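Local coordinates for adhesion G-protein coupled receptor G6 (Danio rerio, PDB 6V55), which probably acts as a cell-adhesion receptor in myelination, its calcium-binding extracellular region belonging to a G-protein-coupled receptor, at residues A[26-31]-A[457-462]; A[51-54]-A[59-62]; A[733-738]-A[744-749]. All blocks are in the same frame, centred on the assembly; numbering follows the deposited sequence.

Contact 1 of 3, residues A[26-31]-A[457-462]; sequences PPSQSC and HYRWPE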
# COMPACT_ATOMS: atom_id res chain seq x y z
N PRO A 26 -5.64 -10.98 2.63
CA PRO A 26 -6.33 -11.78 1.62
C PRO A 26 -5.69 -11.54 0.27
O PRO A 26 -4.94 -10.56 0.10
CB PRO A 26 -7.78 -11.27 1.70
CG PRO A 26 -7.87 -10.56 3.04
CD PRO A 26 -6.54 -9.94 3.18
N PRO A 27 -5.92 -12.40 -0.72
CA PRO A 27 -5.49 -12.08 -2.08
C PRO A 27 -6.33 -10.95 -2.68
O PRO A 27 -7.38 -10.58 -2.15
CB PRO A 27 -5.72 -13.38 -2.85
CG PRO A 27 -6.07 -14.41 -1.88
CD PRO A 27 -6.53 -13.74 -0.65
N SER A 28 -5.82 -10.42 -3.81
CA SER A 28 -6.53 -9.48 -4.70
C SER A 28 -7.00 -8.21 -4.01
O SER A 28 -8.07 -7.67 -4.31
CB SER A 28 -7.67 -10.18 -5.40
OG SER A 28 -7.25 -11.48 -5.73
N GLN A 29 -6.20 -7.73 -3.08
CA GLN A 29 -6.51 -6.52 -2.36
C GLN A 29 -6.22 -5.30 -3.22
O GLN A 29 -5.35 -5.33 -4.10
CB GLN A 29 -5.67 -6.44 -1.09
CG GLN A 29 -6.01 -7.46 -0.08
CD GLN A 29 -7.47 -7.45 0.24
OE1 GLN A 29 -7.99 -6.50 0.84
NE2 GLN A 29 -8.16 -8.50 -0.16
N SER A 30 -6.92 -4.21 -2.93
CA SER A 30 -6.51 -2.93 -3.47
C SER A 30 -6.88 -1.85 -2.46
O SER A 30 -8.06 -1.54 -2.29
CB SER A 30 -7.14 -2.65 -4.82
OG SER A 30 -7.13 -1.25 -5.02
N CYS A 31 -5.87 -1.26 -1.83
CA CYS A 31 -6.04 -0.36 -0.72
C CYS A 31 -5.45 1.01 -1.05
O CYS A 31 -4.47 1.11 -1.80
CB CYS A 31 -5.38 -0.97 0.51
SG CYS A 31 -6.02 -2.58 1.07
N HIS A 457 -8.15 -11.70 -13.50
CA HIS A 457 -6.92 -12.02 -12.76
C HIS A 457 -5.66 -11.46 -13.40
O HIS A 457 -4.55 -11.87 -13.03
CB HIS A 457 -6.73 -13.53 -12.51
CG HIS A 457 -7.98 -14.26 -12.16
ND1 HIS A 457 -8.51 -14.27 -10.89
CD2 HIS A 457 -8.83 -14.98 -12.94
CE1 HIS A 457 -9.63 -14.98 -10.89
NE2 HIS A 457 -9.85 -15.41 -12.12
N TYR A 458 -5.75 -10.50 -14.32
CA TYR A 458 -4.56 -9.82 -14.84
C TYR A 458 -4.72 -8.35 -14.51
O TYR A 458 -5.29 -7.59 -15.29
CB TYR A 458 -4.38 -10.04 -16.33
CG TYR A 458 -3.89 -11.41 -16.65
CD1 TYR A 458 -2.53 -11.65 -16.84
CD2 TYR A 458 -4.77 -12.49 -16.72
CE1 TYR A 458 -2.07 -12.93 -17.11
CE2 TYR A 458 -4.32 -13.77 -16.98
CZ TYR A 458 -2.96 -13.99 -17.17
OH TYR A 458 -2.51 -15.27 -17.43
N ARG A 459 -4.21 -7.94 -13.35
CA ARG A 459 -4.46 -6.61 -12.83
C ARG A 459 -3.27 -5.71 -13.14
O ARG A 459 -2.19 -5.86 -12.56
CB ARG A 459 -4.75 -6.67 -11.34
CG ARG A 459 -6.10 -7.23 -11.02
CD ARG A 459 -6.56 -6.72 -9.68
NE ARG A 459 -7.74 -7.45 -9.23
CZ ARG A 459 -8.23 -7.40 -7.99
NH1 ARG A 459 -7.64 -6.63 -7.08
NH2 ARG A 459 -9.31 -8.11 -7.67
N TRP A 460 -3.46 -4.80 -14.05
CA TRP A 460 -2.34 -4.00 -14.50
C TRP A 460 -2.32 -2.70 -13.73
O TRP A 460 -3.37 -2.05 -13.64
CB TRP A 460 -2.45 -3.73 -15.99
CG TRP A 460 -2.65 -4.96 -16.81
CD1 TRP A 460 -3.85 -5.50 -17.21
CD2 TRP A 460 -1.63 -5.82 -17.30
NE1 TRP A 460 -3.63 -6.66 -17.92
CE2 TRP A 460 -2.28 -6.88 -18.00
CE3 TRP A 460 -0.23 -5.82 -17.21
CZ2 TRP A 460 -1.57 -7.91 -18.61
CZ3 TRP A 460 0.47 -6.85 -17.83
CH2 TRP A 460 -0.21 -7.88 -18.52
N PRO A 461 -1.20 -2.28 -13.15
CA PRO A 461 -1.17 -1.02 -12.40
C PRO A 461 -1.08 0.19 -13.33
O PRO A 461 -0.90 0.06 -14.54
CB PRO A 461 0.09 -1.15 -11.53
CG PRO A 461 0.96 -2.12 -12.26
CD PRO A 461 0.06 -3.04 -13.03
N GLU A 462 -1.24 1.38 -12.72
CA GLU A 462 -1.19 2.66 -13.44
C GLU A 462 0.19 2.87 -14.02
O GLU A 462 1.19 2.52 -13.39
CB GLU A 462 -1.53 3.82 -12.49
CG GLU A 462 -1.85 5.16 -13.13
CD GLU A 462 -1.89 6.29 -12.11
OE1 GLU A 462 -2.16 6.00 -10.93
OE2 GLU A 462 -1.64 7.46 -12.48
O HOH W 1 -5.17 -6.01 -6.76
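Arg459 reaches across to the backbone of Ser28 and Gln29, and nearly all of this small surface contact (110 Å²) hangs on its guanidinium group. The direct polar link is weak: NH1 of Arg459 gives a bent hydrogen bond to Ser28 O at 3.0 Å. A second link runs through water 1, which accepts from Arg459 NH1 at 2.6 Å and donates to Gln29 O at 2.8 Å. Arg459 NE is tied separately, by a salt bridge with Glu453. Van der Waals contact is slight. Ser28 CB lies over one face of the guanidinium, 3.5 Å from Arg459 NH2, while Gln29 O stays near the plane at its edge. The arginine chain, extended from CG to NE (chi3 -169°), spans the gap between the two backbones. The arrangement is a long-range surface bridge between the CUB domain and a remote part of the chain around strand 459-460. On the CUB side, Gln29 NE2 bonds back to Pro27 O within the same loop. That loop leads into strand 30-36 and lies against strand 90-96, whereas the strand of Arg459 pairs with 452-453 and is backed by strands 468-472 and 480-488.

Contact 2 of 3, residues A[51-54]-A[59-62]; sequences ELEE and IYDR. With CA (calcium ion), chain C.
Glu53 and Asp61 meet at a calcium ion, which each carboxylate binds in its own way. Glu53 gives one oxygen, OE1, at 2.5 Å from calcium; Asp61 grips with both, OD1 at 2.5 Å from the ion and OD2 at 2.7 Å. Water 3 and the outside ligands Asp98, Ser100 and Val101 bring the count to seven. An extended Glu53 chain, its CG anti to the backbone N (chi1 170°), delivers the carboxylate to the metal, and the two carboxylate planes stand 75° apart. Among hydrogen bonds, water 2 donates to Glu53 O and accepts from Tyr60 N at 3.0 Å, and Tyr25 OH bonds Asp61 OD2 from the second shell.

In the packing, Tyr60 CD2 comes to 3.2 Å from Glu53 OE2, with ring and carboxylate inclined to one another; Lys477 joins this pair by a salt bridge to OE2 and a cation-pi contact with the ring. Replacing Tyr60 by an alanine would probably deprive the Lys477 ammonium of its aromatic partner and open a gap beside Glu53 OE2 where the ring had packed. Away from the metal, Leu52 CD2 packs 3.7 Å from Arg62 C and against Asp61 CB.

Glu53 OE1 and Asp61 OD1, only 3.2 Å apart, are both acceptors, an approach the cation between them makes tolerable. Calcium probably favours the ionised form of both acids, and Lys477, on the other oxygen of Glu53, would add to this for the glutamate. This is consistent with the calcium-binding class of CUB domain, where such a site orders the loops at one end of the sandwich.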
# COMPACT_ATOMS: atom_id res chain seq x y z
N GLU A 51 6.05 -7.46 5.95
CA GLU A 51 6.47 -8.63 5.18
C GLU A 51 5.50 -8.85 4.03
O GLU A 51 4.33 -9.15 4.26
CB GLU A 51 6.55 -9.88 6.06
CG GLU A 51 6.96 -11.15 5.30
CD GLU A 51 6.74 -12.46 6.09
OE1 GLU A 51 5.79 -12.54 6.93
OE2 GLU A 51 7.52 -13.41 5.86
N LEU A 52 5.99 -8.71 2.80
CA LEU A 52 5.20 -8.98 1.61
C LEU A 52 5.84 -10.11 0.82
O LEU A 52 6.98 -10.50 1.06
CB LEU A 52 5.08 -7.74 0.73
CG LEU A 52 3.74 -7.01 0.77
CD1 LEU A 52 3.50 -6.45 2.15
CD2 LEU A 52 3.75 -5.90 -0.23
N GLU A 53 5.07 -10.66 -0.11
CA GLU A 53 5.58 -11.64 -1.06
C GLU A 53 6.64 -10.99 -1.94
O GLU A 53 6.40 -9.93 -2.52
CB GLU A 53 4.43 -12.17 -1.92
CG GLU A 53 4.87 -13.00 -3.08
CD GLU A 53 3.72 -13.47 -3.97
OE1 GLU A 53 2.63 -12.87 -3.95
OE2 GLU A 53 3.92 -14.46 -4.72
N GLU A 54 7.83 -11.57 -1.98
CA GLU A 54 8.90 -10.93 -2.74
C GLU A 54 8.81 -11.29 -4.22
O GLU A 54 8.36 -12.38 -4.59
CB GLU A 54 10.27 -11.30 -2.17
CG GLU A 54 11.33 -10.19 -2.45
CD GLU A 54 12.74 -10.55 -1.99
OE1 GLU A 54 13.61 -9.65 -1.95
OE2 GLU A 54 12.95 -11.74 -1.64
N ILE A 59 6.48 -7.29 -8.63
CA ILE A 59 5.36 -7.44 -9.56
C ILE A 59 4.29 -8.41 -9.07
O ILE A 59 3.30 -8.63 -9.78
CB ILE A 59 5.82 -7.90 -10.96
CG1 ILE A 59 6.35 -9.33 -10.93
CG2 ILE A 59 6.90 -6.99 -11.53
CD1 ILE A 59 6.23 -10.03 -12.27
N TYR A 60 4.44 -8.97 -7.87
CA TYR A 60 3.42 -9.86 -7.31
C TYR A 60 2.58 -9.09 -6.29
O TYR A 60 1.46 -8.67 -6.62
CB TYR A 60 4.05 -11.10 -6.67
CG TYR A 60 4.66 -12.09 -7.66
CD1 TYR A 60 4.39 -12.02 -9.01
CD2 TYR A 60 5.51 -13.11 -7.21
CE1 TYR A 60 4.95 -12.91 -9.90
CE2 TYR A 60 6.07 -14.01 -8.10
CZ TYR A 60 5.79 -13.91 -9.43
OH TYR A 60 6.33 -14.80 -10.33
N ASP A 61 3.07 -8.88 -5.07
CA ASP A 61 2.43 -7.97 -4.13
C ASP A 61 3.34 -6.78 -3.93
O ASP A 61 4.55 -6.96 -3.74
CB ASP A 61 2.18 -8.61 -2.76
CG ASP A 61 1.46 -9.94 -2.85
OD1 ASP A 61 0.88 -10.22 -3.92
OD2 ASP A 61 1.48 -10.71 -1.86
N ARG A 62 2.79 -5.57 -3.92
CA ARG A 62 3.62 -4.39 -3.70
C ARG A 62 2.89 -3.38 -2.83
O ARG A 62 1.66 -3.33 -2.80
CB ARG A 62 4.04 -3.73 -5.03
CG ARG A 62 2.90 -3.19 -5.86
CD ARG A 62 3.40 -2.31 -7.02
NE ARG A 62 4.25 -3.04 -7.95
CZ ARG A 62 4.50 -2.67 -9.21
NH1 ARG A 62 3.97 -1.56 -9.74
NH2 ARG A 62 5.30 -3.44 -9.96
CA CA C . 0.25 -12.60 -3.42
O HOH W 2 5.70 -8.50 -5.19
O HOH W 3 -2.20 -12.32 -2.72

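Contact 3 of 3, residues A[733-738]-A[744-749]; sequences FWDFNL and GWNSDG. Unlike the reference sequence in segment 744-749: Trp745 (reference Cys).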
# COMPACT_ATOMS: atom_id res chain seq x y z
N PHE A 733 -26.43 -45.20 1.11
CA PHE A 733 -25.05 -45.14 0.65
C PHE A 733 -24.98 -44.47 -0.73
O PHE A 733 -25.93 -44.52 -1.51
CB PHE A 733 -24.35 -46.53 0.61
CG PHE A 733 -24.73 -47.38 -0.58
CD1 PHE A 733 -25.93 -48.10 -0.58
CD2 PHE A 733 -23.88 -47.50 -1.70
CE1 PHE A 733 -26.29 -48.88 -1.66
CE2 PHE A 733 -24.25 -48.27 -2.79
CZ PHE A 733 -25.45 -48.97 -2.77
N TRP A 734 -23.82 -43.87 -1.02
CA TRP A 734 -23.65 -43.13 -2.27
C TRP A 734 -23.32 -44.09 -3.41
O TRP A 734 -22.21 -44.63 -3.48
CB TRP A 734 -22.54 -42.08 -2.15
CG TRP A 734 -22.55 -41.14 -3.35
CD1 TRP A 734 -21.71 -41.16 -4.44
CD2 TRP A 734 -23.48 -40.07 -3.59
NE1 TRP A 734 -22.05 -40.16 -5.33
CE2 TRP A 734 -23.14 -39.48 -4.84
CE3 TRP A 734 -24.56 -39.55 -2.88
CZ2 TRP A 734 -23.84 -38.41 -5.37
CZ3 TRP A 734 -25.25 -38.47 -3.41
CH2 TRP A 734 -24.89 -37.92 -4.64
N ASP A 735 -24.27 -44.26 -4.34
CA ASP A 735 -24.14 -45.17 -5.47
C ASP A 735 -23.71 -44.35 -6.68
O ASP A 735 -24.51 -43.59 -7.23
CB ASP A 735 -25.46 -45.90 -5.73
CG ASP A 735 -25.36 -47.07 -6.72
OD1 ASP A 735 -24.34 -47.25 -7.43
OD2 ASP A 735 -26.34 -47.85 -6.76
N PHE A 736 -22.48 -44.58 -7.15
CA PHE A 736 -21.93 -43.87 -8.30
C PHE A 736 -22.55 -44.27 -9.64
O PHE A 736 -22.30 -43.59 -10.64
CB PHE A 736 -20.42 -44.07 -8.38
CG PHE A 736 -19.65 -43.13 -7.51
CD1 PHE A 736 -19.59 -41.78 -7.83
CD2 PHE A 736 -19.02 -43.59 -6.36
CE1 PHE A 736 -18.90 -40.91 -7.03
CE2 PHE A 736 -18.33 -42.72 -5.54
CZ PHE A 736 -18.26 -41.39 -5.87
N ASN A 737 -23.31 -45.37 -9.68
CA ASN A 737 -23.90 -45.85 -10.92
C ASN A 737 -25.26 -45.22 -11.21
O ASN A 737 -25.72 -45.30 -12.37
CB ASN A 737 -24.04 -47.37 -10.87
CG ASN A 737 -22.73 -48.07 -11.08
OD1 ASN A 737 -21.97 -47.72 -11.99
ND2 ASN A 737 -22.42 -49.04 -10.23
N LEU A 738 -25.89 -44.61 -10.21
CA LEU A 738 -27.22 -44.04 -10.40
C LEU A 738 -27.14 -42.79 -11.25
O LEU A 738 -26.09 -42.17 -11.37
CB LEU A 738 -27.85 -43.72 -9.05
CG LEU A 738 -28.16 -44.91 -8.14
CD1 LEU A 738 -28.98 -44.47 -6.94
CD2 LEU A 738 -28.89 -46.03 -8.87
N GLY A 744 -25.96 -40.94 -6.87
CA GLY A 744 -27.13 -40.65 -6.07
C GLY A 744 -27.13 -41.54 -4.85
O GLY A 744 -26.36 -42.50 -4.76
N TRP A 745 -27.99 -41.19 -3.88
CA TRP A 745 -28.13 -42.01 -2.68
C TRP A 745 -28.90 -43.28 -3.02
O TRP A 745 -29.74 -43.30 -3.93
CB TRP A 745 -28.85 -41.26 -1.56
CG TRP A 745 -28.04 -40.14 -0.94
CD1 TRP A 745 -28.32 -38.81 -1.00
CD2 TRP A 745 -26.82 -40.26 -0.19
NE1 TRP A 745 -27.35 -38.09 -0.33
CE2 TRP A 745 -26.42 -38.96 0.17
CE3 TRP A 745 -26.02 -41.34 0.20
CZ2 TRP A 745 -25.28 -38.72 0.90
CZ3 TRP A 745 -24.87 -41.09 0.94
CH2 TRP A 745 -24.52 -39.79 1.29
N ASN A 746 -28.59 -44.34 -2.30
CA ASN A 746 -29.23 -45.61 -2.55
C ASN A 746 -29.48 -46.25 -1.21
O ASN A 746 -28.61 -46.25 -0.33
CB ASN A 746 -28.35 -46.49 -3.45
CG ASN A 746 -28.98 -47.85 -3.81
OD1 ASN A 746 -30.13 -48.18 -3.46
ND2 ASN A 746 -28.22 -48.63 -4.56
N SER A 747 -30.66 -46.83 -1.09
CA SER A 747 -31.14 -47.38 0.16
C SER A 747 -30.75 -48.85 0.32
O SER A 747 -30.77 -49.36 1.45
CB SER A 747 -32.68 -47.22 0.22
OG SER A 747 -33.14 -47.59 1.50
N ASP A 748 -30.38 -49.52 -0.78
CA ASP A 748 -30.31 -50.97 -0.87
C ASP A 748 -29.18 -51.54 -0.03
O ASP A 748 -28.01 -51.20 -0.21
CB ASP A 748 -30.14 -51.38 -2.33
CG ASP A 748 -31.45 -51.32 -3.09
OD1 ASP A 748 -31.42 -51.25 -4.35
OD2 ASP A 748 -32.52 -51.34 -2.43
N GLY A 749 -29.55 -52.38 0.92
CA GLY A 749 -28.61 -53.02 1.80
C GLY A 749 -28.52 -52.40 3.16
O GLY A 749 -27.89 -52.99 4.04
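Trp734 drives its edge into the face of Trp745, a T-shaped pair with planes at 89° and the facing centroids, six-membered ring to five-membered ring, 4.9 Å apart. Trp734 CE3 sits over the centre of the Trp745 indole, 3.5 Å above its plane, while the backbone of Phe733 runs along the Trp745 edge. One face of Trp734 is covered by Gly744, whose CA makes a CH-pi contact 3.9 Å from the centroid of the six-membered ring. Phe736 CD1 touches the rim of Trp734. Phe733 offers a face to Asn746 CB, another CH-pi contact, and its CE1 approaches Asp748 O obliquely.

These groups ride on an antiparallel hairpin within the GPS motif, strand 730-735 paired with 744-746 and joined through the short helix 738-741. Trp734 and Trp745 form the non-hydrogen-bonded pair; the flanking pairs are bonded, with Phe733 N to Asn746 O and Asp735 N to Gly744 O both at 2.8 Å. On the other side of the sheet, Asp735 and Asn746 both place CG anti to the backbone N (chi1 -169° and -178°), which sends the two side chains the same way, their flat ends nearly parallel. Asn746 ND2 gives a bent bond of 3.0 Å to Asp735 OD2, on its anti side and somewhat out of the carboxylate plane. Asp735 OD1 meanwhile takes the N-H of Asn737 and caps the turn. Asn746 OD1 accepts from Asp748 N, an Asx turn. Beyond the hairpin, Phe733 pairs with a strand of the bound peptide, probably the tethered agonist of this receptor family.

In the fold
Contact 2 is the buried one, ionic and built within the CUB domain around a metal; contact 1, its centre 11 Å away, is a surface contact in which an arginine, partly through a water, links a remote part of the chain to that same domain. The two touch where Pro461 CG packs 4.0 Å from Arg62 NH1, and contact 2 is nested inside the chain loop that contact 1 closes. Contact 3 stands apart in the GPS motif, its centre 45 Å from that of contact 1 and 49 Å from that of contact 2. Partly buried, it relies instead on aromatic rings and regular strand pairing, and shares no element with the others.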